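Local coordinates for Poly(A) ribonuclease pop2 (Schizosaccharomyces pombe, PDB 2P51), which removes poly(A) tails from mRNA as the catalytic 3'-exoribonuclease of the CCR4-NOT complex, releasing 5'-AMP with the help of two divalent metal ions, at residues 51-56 / 125-130; 218-223 / 242-247. One frame throughout, in Å; residues are numbered along the deposited sequence.

Contact 1 of 2, residues 51-56 / 125-130. With MG (magnesium ion), chain C; MG (magnesium ion), chain B.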
ATOM      1  N   ASP A  51       1.290   1.370  -1.333  1.00 10.94           N
ATOM      2  CA  ASP A  51       2.243   0.408  -0.788  1.00 11.17           C
ATOM      3  C   ASP A  51       2.430   0.683   0.703  1.00 10.46           C
ATOM      4  O   ASP A  51       2.086   1.828   1.116  1.00 12.01           O
ATOM      5  CB  ASP A  51       3.624   0.475  -1.471  1.00 13.19           C
ATOM      6  CG  ASP A  51       4.558  -0.656  -1.052  1.00 13.74           C
ATOM      7  OD1 ASP A  51       4.044  -1.775  -0.799  1.00 13.49           O
ATOM      8  OD2 ASP A  51       5.771  -0.375  -0.999  1.00 16.26           O
ATOM      9  N   THR A  52       2.971  -0.275   1.464  1.00 12.05           N
ATOM     10  CA  THR A  52       3.300   0.041   2.849  1.00 11.08           C
ATOM     11  C   THR A  52       4.687  -0.532   3.167  1.00 10.32           C
ATOM     12  O   THR A  52       5.159  -1.444   2.499  1.00 14.11           O
ATOM     13  CB  THR A  52       2.340  -0.557   3.909  1.00 12.67           C
ATOM     14  OG1 THR A  52       2.560  -1.962   4.021  1.00 13.64           O
ATOM     15  CG2 THR A  52       0.860  -0.285   3.535  1.00 12.75           C
ATOM     16  N   GLU A  53       5.365   0.037   4.163  1.00 11.71           N
ATOM     17  CA  GLU A  53       6.554  -0.603   4.693  1.00 11.20           C
ATOM     18  C   GLU A  53       6.235  -0.973   6.164  1.00 11.44           C
ATOM     19  O   GLU A  53       5.535  -0.225   6.875  1.00 13.82           O
ATOM     20  CB  GLU A  53       7.793   0.280   4.629  1.00 12.57           C
ATOM     21  CG  GLU A  53       8.158   0.833   3.260  1.00 14.00           C
ATOM     22  CD  GLU A  53       8.385  -0.211   2.205  1.00 14.82           C
ATOM     23  OE1 GLU A  53       8.929  -1.287   2.480  1.00 16.29           O
ATOM     24  OE2 GLU A  53       7.994   0.053   1.026  1.00 16.43           O
ATOM     25  N   PHE A  54       6.756  -2.085   6.634  1.00 12.76           N
ATOM     26  CA  PHE A  54       6.486  -2.625   7.958  1.00 12.15           C
ATOM     27  C   PHE A  54       7.658  -3.536   8.311  1.00 10.94           C
ATOM     28  O   PHE A  54       8.495  -3.818   7.434  1.00 14.97           O
ATOM     29  CB  PHE A  54       5.150  -3.368   7.953  1.00 12.38           C
ATOM     30  CG  PHE A  54       5.040  -4.413   6.857  1.00 13.06           C
ATOM     31  CD1 PHE A  54       5.502  -5.713   7.056  1.00 12.77           C
ATOM     32  CD2 PHE A  54       4.441  -4.081   5.638  1.00 14.36           C
ATOM     33  CE1 PHE A  54       5.394  -6.661   6.064  1.00 14.17           C
ATOM     34  CE2 PHE A  54       4.354  -5.025   4.628  1.00 16.11           C
ATOM     35  CZ  PHE A  54       4.825  -6.314   4.867  1.00 16.31           C
ATOM     36  N   PRO A  55       7.793  -3.930   9.552  1.00 14.30           N
ATOM     37  CA  PRO A  55       9.052  -4.589   9.979  1.00 17.39           C
ATOM     38  C   PRO A  55       9.128  -6.079   9.702  1.00 16.10           C
ATOM     39  O   PRO A  55       9.651  -6.868  10.506  1.00 16.94           O
ATOM     40  CB  PRO A  55       9.109  -4.283  11.477  1.00 22.03           C
ATOM     41  CG  PRO A  55       7.760  -3.926  11.926  1.00 19.26           C
ATOM     42  CD  PRO A  55       6.896  -3.667  10.711  1.00 17.14           C
ATOM     43  N   GLY A  56       8.628  -6.478   8.532  1.00 13.80           N
ATOM     44  CA  GLY A  56       8.837  -7.840   8.079  1.00 15.86           C
ATOM     45  C   GLY A  56       7.891  -8.848   8.708  1.00 15.40           C
ATOM     46  O   GLY A  56       6.804  -8.468   9.154  1.00 17.71           O
ATOM     47  N   GLU A 125      17.140  -3.377   9.145  1.00 16.36           N
ATOM     48  CA  GLU A 125      18.389  -3.093   8.445  1.00 15.61           C
ATOM     49  C   GLU A 125      18.109  -2.719   6.994  1.00 14.64           C
ATOM     50  O   GLU A 125      18.674  -1.779   6.421  1.00 16.83           O
ATOM     51  CB  GLU A 125      19.363  -4.295   8.491  1.00 18.48           C
ATOM     52  CG  GLU A 125      20.654  -3.916   7.774  1.00 23.42           C
ATOM     53  CD  GLU A 125      21.412  -2.790   8.454  1.00 29.05           C
ATOM     54  OE1 GLU A 125      22.057  -1.994   7.726  1.00 35.78           O
ATOM     55  OE2 GLU A 125      21.343  -2.736   9.695  1.00 34.69           O
ATOM     56  N   LEU A 126      17.220  -3.463   6.357  1.00 15.36           N
ATOM     57  CA  LEU A 126      16.883  -3.160   4.943  1.00 15.06           C
ATOM     58  C   LEU A 126      16.252  -1.778   4.837  1.00 14.42           C
ATOM     59  O   LEU A 126      16.582  -1.006   3.923  1.00 17.82           O
ATOM     60  CB  LEU A 126      15.909  -4.199   4.433  1.00 17.33           C
ATOM     61  CG  LEU A 126      15.342  -4.067   3.017  1.00 17.55           C
ATOM     62  CD1 LEU A 126      16.440  -4.083   1.941  1.00 17.91           C
ATOM     63  CD2 LEU A 126      14.402  -5.256   2.779  1.00 20.33           C
ATOM     64  N   LEU A 127      15.345  -1.483   5.780  1.00 15.35           N
ATOM     65  CA  LEU A 127      14.696  -0.155   5.712  1.00 15.73           C
ATOM     66  C   LEU A 127      15.687   0.972   5.958  1.00 16.49           C
ATOM     67  O   LEU A 127      15.656   2.058   5.368  1.00 17.25           O
ATOM     68  CB  LEU A 127      13.523  -0.117   6.712  1.00 15.32           C
ATOM     69  CG  LEU A 127      12.316  -0.945   6.256  1.00 17.05           C
ATOM     70  CD1 LEU A 127      11.326  -1.189   7.401  1.00 20.91           C
ATOM     71  CD2 LEU A 127      11.570  -0.306   5.054  1.00 20.70           C
ATOM     72  N   THR A 128      16.601   0.752   6.909  1.00 16.47           N
ATOM     73  CA  THR A 128      17.641   1.716   7.204  1.00 17.43           C
ATOM     74  C   THR A 128      18.499   1.983   5.975  1.00 17.37           C
ATOM     75  O   THR A 128      18.744   3.150   5.598  1.00 20.57           O
ATOM     76  CB  THR A 128      18.523   1.244   8.370  1.00 15.76           C
ATOM     77  OG1 THR A 128      17.674   1.103   9.519  1.00 18.07           O
ATOM     78  CG2 THR A 128      19.589   2.272   8.735  1.00 20.57           C
ATOM     79  N   LYS A 129      18.963   0.916   5.339  1.00 17.93           N
ATOM     80  CA  LYS A 129      19.787   1.083   4.128  1.00 18.30           C
ATOM     81  C   LYS A 129      18.976   1.759   3.027  1.00 19.12           C
ATOM     82  O   LYS A 129      19.553   2.441   2.163  1.00 22.62           O
ATOM     83  CB  LYS A 129      20.341  -0.262   3.659  1.00 18.42           C
ATOM     84  CG  LYS A 129      21.453  -0.786   4.564  1.00 20.30           C
ATOM     85  CD  LYS A 129      22.219  -1.901   3.867  1.00 23.32           C
ATOM     86  CE  LYS A 129      23.445  -2.387   4.613  1.00 25.82           C
ATOM     87  NZ  LYS A 129      23.137  -3.414   5.635  1.00 24.81           N
ATOM     88  N   SER A 130      17.664   1.595   3.037  1.00 18.35           N
ATOM     89  CA  SER A 130      16.784   2.146   2.001  1.00 19.38           C
ATOM     90  C   SER A 130      16.438   3.596   2.275  1.00 17.23           C
ATOM     91  O   SER A 130      15.784   4.216   1.423  1.00 20.34           O
ATOM     92  CB  SER A 130      15.516   1.298   1.881  1.00 18.96           C
ATOM     93  OG  SER A 130      15.854   0.008   1.413  1.00 18.36           O
TER
HETATM   94 MG    MG C2002       7.630  -1.220  -0.598  0.86 15.85          MG
HETATM   95 MG    MG B2001       3.887  -3.798  -1.086  1.00 14.74          MG
HETATM   96  O   HOH W   1       4.530  -4.309   0.809  1.00 14.45           O
HETATM   97  O   HOH W   2       6.736  -2.647   0.702  0.78 15.06           O
HETATM   98  O   HOH W   3       3.240  -3.618  -3.035  0.91 13.04           O
HETATM   99  O   HOH W   4       5.811  -3.835  -1.650  0.98 18.10           O
HETATM  100  O   HOH W   5       3.670  -5.875  -1.512  0.94 14.63           O
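The end of strand 47-53, which carries the D-x-E motif of the DEDD nuclease fold, meets helix 121-129 through E53 and L127, right beside the two-magnesium active site. L127 sends its CD2 methyl against the aliphatic part of E53, 3.8 Å from CB, and the same methyl lies 3.8 Å from the carboxylate oxygen OE1; the two side chains run obliquely past each other. Its other methyl, CD1, comes to 3.9 Å from the carbonyl O of F54. No hydrogen bond joins the segments. The E53 chain folds back at chi2 (-58°), which brings OE2 to the magnesium of chain C at 2.1 Å. D51 bridges the pair of metals: OD2 binds that same ion at 2.1 Å, while OD1 binds the magnesium of chain B at 2.0 Å. D241 completes the protein ligands of the first ion and D172 those of the second, which also holds four waters. Water 2, a ligand of the first ion, donates to the carbonyl O of T52 at 2.7 Å, and the hydroxyl OG1 of T52 bonds OD1 of D172 and so helps position that ligand of the magnesium of chain B. E53 is thus held on two sides, by a metal bond at OE2 and by the CD2 methyl of L127 against CB and CG, so the hydrocarbon packing probably narrows the swing of the carboxylate at the metal.

Contact 2 of 2, residues 218-223 / 242-247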
ATOM      1  N   LYS A 218       7.227 -11.834 -12.577  1.00 16.16           N
ATOM      2  CA  LYS A 218       8.200 -10.857 -12.078  1.00 16.70           C
ATOM      3  C   LYS A 218       7.677  -9.995 -10.944  1.00 15.69           C
ATOM      4  O   LYS A 218       6.482  -9.661 -10.841  1.00 17.77           O
ATOM      5  CB  LYS A 218       8.573 -10.001 -13.306  1.00 18.22           C
ATOM      6  CG  LYS A 218       9.495 -10.688 -14.300  1.00 21.54           C
ATOM      7  CD  LYS A 218       9.845  -9.748 -15.457  1.00 21.59           C
ATOM      8  CE  LYS A 218      10.966 -10.347 -16.290  1.00 33.64           C
ATOM      9  NZ  LYS A 218      10.411 -11.168 -17.403  1.00 51.63           N
ATOM     10  N   GLY A 219       8.598  -9.599 -10.068  1.00 18.89           N
ATOM     11  CA  GLY A 219       8.305  -8.605  -9.044  1.00 19.63           C
ATOM     12  C   GLY A 219       8.119  -7.194  -9.537  1.00 19.05           C
ATOM     13  O   GLY A 219       8.334  -6.910 -10.714  1.00 19.35           O
ATOM     14  N   LEU A 220       7.708  -6.268  -8.664  1.00 19.11           N
ATOM     15  CA  LEU A 220       7.414  -4.916  -9.092  1.00 19.41           C
ATOM     16  C   LEU A 220       8.566  -4.265  -9.832  1.00 20.67           C
ATOM     17  O   LEU A 220       8.427  -3.713 -10.927  1.00 20.48           O
ATOM     18  CB  LEU A 220       7.079  -4.102  -7.818  1.00 20.55           C
ATOM     19  CG  LEU A 220       6.566  -2.701  -8.091  1.00 24.92           C
ATOM     20  CD1 LEU A 220       5.166  -2.704  -8.718  1.00 33.29           C
ATOM     21  CD2 LEU A 220       6.516  -1.872  -6.805  1.00 28.58           C
ATOM     22  N   GLN A 221       9.764  -4.292  -9.237  1.00 19.11           N
ATOM     23  CA  GLN A 221      10.876  -3.598  -9.902  1.00 18.31           C
ATOM     24  C   GLN A 221      11.284  -4.274 -11.207  1.00 17.54           C
ATOM     25  O   GLN A 221      11.645  -3.590 -12.177  1.00 20.70           O
ATOM     26  CB  GLN A 221      12.040  -3.498  -8.916  1.00 20.88           C
ATOM     27  CG  GLN A 221      13.216  -2.733  -9.514  1.00 22.62           C
ATOM     28  CD  GLN A 221      12.892  -1.273  -9.746  1.00 24.43           C
ATOM     29  OE1 GLN A 221      12.399  -0.633  -8.802  1.00 26.80           O
ATOM     30  NE2 GLN A 221      13.105  -0.747 -10.938  1.00 23.82           N
ATOM     31  N   ASP A 222      11.250  -5.630 -11.232  1.00 18.24           N
ATOM     32  CA  ASP A 222      11.612  -6.315 -12.453  1.00 18.39           C
ATOM     33  C   ASP A 222      10.601  -6.004 -13.555  1.00 17.73           C
ATOM     34  O   ASP A 222      10.998  -5.876 -14.717  1.00 19.12           O
ATOM     35  CB  ASP A 222      11.665  -7.833 -12.245  1.00 21.11           C
ATOM     36  CG  ASP A 222      12.796  -8.245 -11.337  1.00 32.93           C
ATOM     37  OD1 ASP A 222      13.827  -7.553 -11.280  1.00 45.53           O
ATOM     38  OD2 ASP A 222      12.693  -9.275 -10.651  1.00 41.63           O
ATOM     39  N   ILE A 223       9.295  -5.879 -13.271  1.00 16.52           N
ATOM     40  CA  ILE A 223       8.364  -5.466 -14.295  1.00 16.95           C
ATOM     41  C   ILE A 223       8.669  -4.065 -14.789  1.00 19.52           C
ATOM     42  O   ILE A 223       8.681  -3.820 -16.014  1.00 21.30           O
ATOM     43  CB  ILE A 223       6.932  -5.479 -13.756  1.00 18.14           C
ATOM     44  CG1 ILE A 223       6.448  -6.888 -13.454  1.00 17.20           C
ATOM     45  CG2 ILE A 223       5.999  -4.807 -14.765  1.00 16.91           C
ATOM     46  CD1 ILE A 223       5.245  -6.935 -12.530  1.00 19.92           C
ATOM     47  N   ALA A 242       4.826   3.019  -4.286  1.00 10.99           N
ATOM     48  CA  ALA A 242       3.425   3.252  -4.683  1.00 11.70           C
ATOM     49  C   ALA A 242       3.370   3.952  -6.019  1.00 11.78           C
ATOM     50  O   ALA A 242       2.525   3.713  -6.901  1.00 12.82           O
ATOM     51  CB  ALA A 242       2.713   4.098  -3.617  1.00 12.11           C
ATOM     52  N   LEU A 243       4.282   4.897  -6.248  1.00 12.24           N
ATOM     53  CA  LEU A 243       4.271   5.609  -7.534  1.00 12.69           C
ATOM     54  C   LEU A 243       4.639   4.666  -8.659  1.00 12.58           C
ATOM     55  O   LEU A 243       4.102   4.697  -9.771  1.00 14.74           O
ATOM     56  CB  LEU A 243       5.291   6.754  -7.445  1.00 14.85           C
ATOM     57  CG  LEU A 243       5.604   7.509  -8.748  1.00 15.82           C
ATOM     58  CD1 LEU A 243       4.357   8.133  -9.322  1.00 15.92           C
ATOM     59  CD2 LEU A 243       6.654   8.588  -8.505  1.00 16.75           C
ATOM     60  N   LEU A 244       5.640   3.778  -8.450  1.00 12.24           N
ATOM     61  CA  LEU A 244       5.976   2.822  -9.505  1.00 12.29           C
ATOM     62  C   LEU A 244       4.810   1.887  -9.815  1.00 12.47           C
ATOM     63  O   LEU A 244       4.613   1.522 -10.988  1.00 13.31           O
ATOM     64  CB  LEU A 244       7.190   1.972  -9.058  1.00 14.75           C
ATOM     65  CG  LEU A 244       7.918   1.220 -10.164  1.00 15.89           C
ATOM     66  CD1 LEU A 244       8.404   2.173 -11.249  1.00 19.88           C
ATOM     67  CD2 LEU A 244       9.103   0.450  -9.571  1.00 17.79           C
ATOM     68  N   THR A 245       4.100   1.514  -8.730  1.00 12.77           N
ATOM     69  CA  THR A 245       2.911   0.695  -8.860  1.00 12.34           C
ATOM     70  C   THR A 245       1.917   1.387  -9.791  1.00 12.19           C
ATOM     71  O   THR A 245       1.371   0.748 -10.724  1.00 13.57           O
ATOM     72  CB  THR A 245       2.269   0.459  -7.483  1.00 12.98           C
ATOM     73  OG1 THR A 245       3.228  -0.308  -6.692  1.00 13.57           O
ATOM     74  CG2 THR A 245       1.012  -0.398  -7.554  1.00 14.47           C
ATOM     75  N   ALA A 246       1.673   2.665  -9.569  1.00 12.58           N
ATOM     76  CA  ALA A 246       0.730   3.387 -10.466  1.00 12.27           C
ATOM     77  C   ALA A 246       1.200   3.327 -11.908  1.00 13.42           C
ATOM     78  O   ALA A 246       0.444   3.049 -12.866  1.00 13.89           O
ATOM     79  CB  ALA A 246       0.622   4.837 -10.036  1.00 13.74           C
ATOM     80  N   ARG A 247       2.492   3.628 -12.106  1.00 13.88           N
ATOM     81  CA  ARG A 247       2.971   3.695 -13.492  1.00 13.58           C
ATOM     82  C   ARG A 247       2.913   2.327 -14.156  1.00 13.31           C
ATOM     83  O   ARG A 247       2.537   2.246 -15.348  1.00 16.11           O
ATOM     84  CB  ARG A 247       4.405   4.276 -13.537  1.00 16.14           C
ATOM     85  CG  ARG A 247       4.395   5.670 -12.930  1.00 22.92           C
ATOM     86  CD  ARG A 247       5.755   6.305 -12.947  1.00 30.06           C
ATOM     87  NE  ARG A 247       5.493   7.760 -12.945  1.00 40.81           N
ATOM     88  CZ  ARG A 247       6.509   8.621 -12.974  1.00 46.09           C
ATOM     89  NH1 ARG A 247       7.740   8.103 -12.997  1.00 56.54           N
ATOM     90  NH2 ARG A 247       6.176   9.902 -12.972  1.00 46.93           N
TER
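Apolar contact comes first: L220, at the start of helix 220-226, and L244, on helix 238-257, turn toward each other, with CG of L220 4.3 Å from the CD2 methyl of L244. L220 also straddles the hydroxyl of T245, its CD2 lying 3.6 Å and its CD1 3.7 Å from OG1, the two side chains crossing at about a right angle. That hydroxyl sits beside the T245 backbone N (chi1 -64°) and bonds back to the carbonyl of D241, one turn earlier, so it can present itself to the leucine methyls with its polarity already met. In the DEDD fold the long helix 238-257 carries the last metal-binding aspartate, D241, close to its start, and L220 packs near that residue; I248, a turn beyond T245, is another neighbour of L220. A second polar group, the amide of Q221, also meets a methyl. Its CB points away from the other helix, but a bend at chi2 (67°) swings the end back until OE1 stands 3.6 Å from CD2 of L244. This oxygen takes a hydrogen bond from NE of R231, and NE2 of the same amide bonds D225. Ahead of the helix, G219 occupies the N-cap position, its carbonyl O accepting from I223 N at 2.9 Å.

How the contacts relate
Both contacts border the same metal centre, their centres about 16 Å apart, and they meet directly where the backbone N of D51 lies 3.8 Å from CB of A242. Contact 1 is the more buried and sets a strand end against a helix; contact 2, partly buried, sets two helices side by side. Neither is held by a hydrogen bond across its segments, yet their chemistry differs: in 51-56 / 125-130 a leucine backs a carboxylate that binds metal, whereas in 218-223 / 242-247 leucines meet each other, a hydroxyl and an amide whose polar needs are served outside the contact. D241 connects the two, sharing a magnesium with contact 1 and leading into helix residues of contact 2.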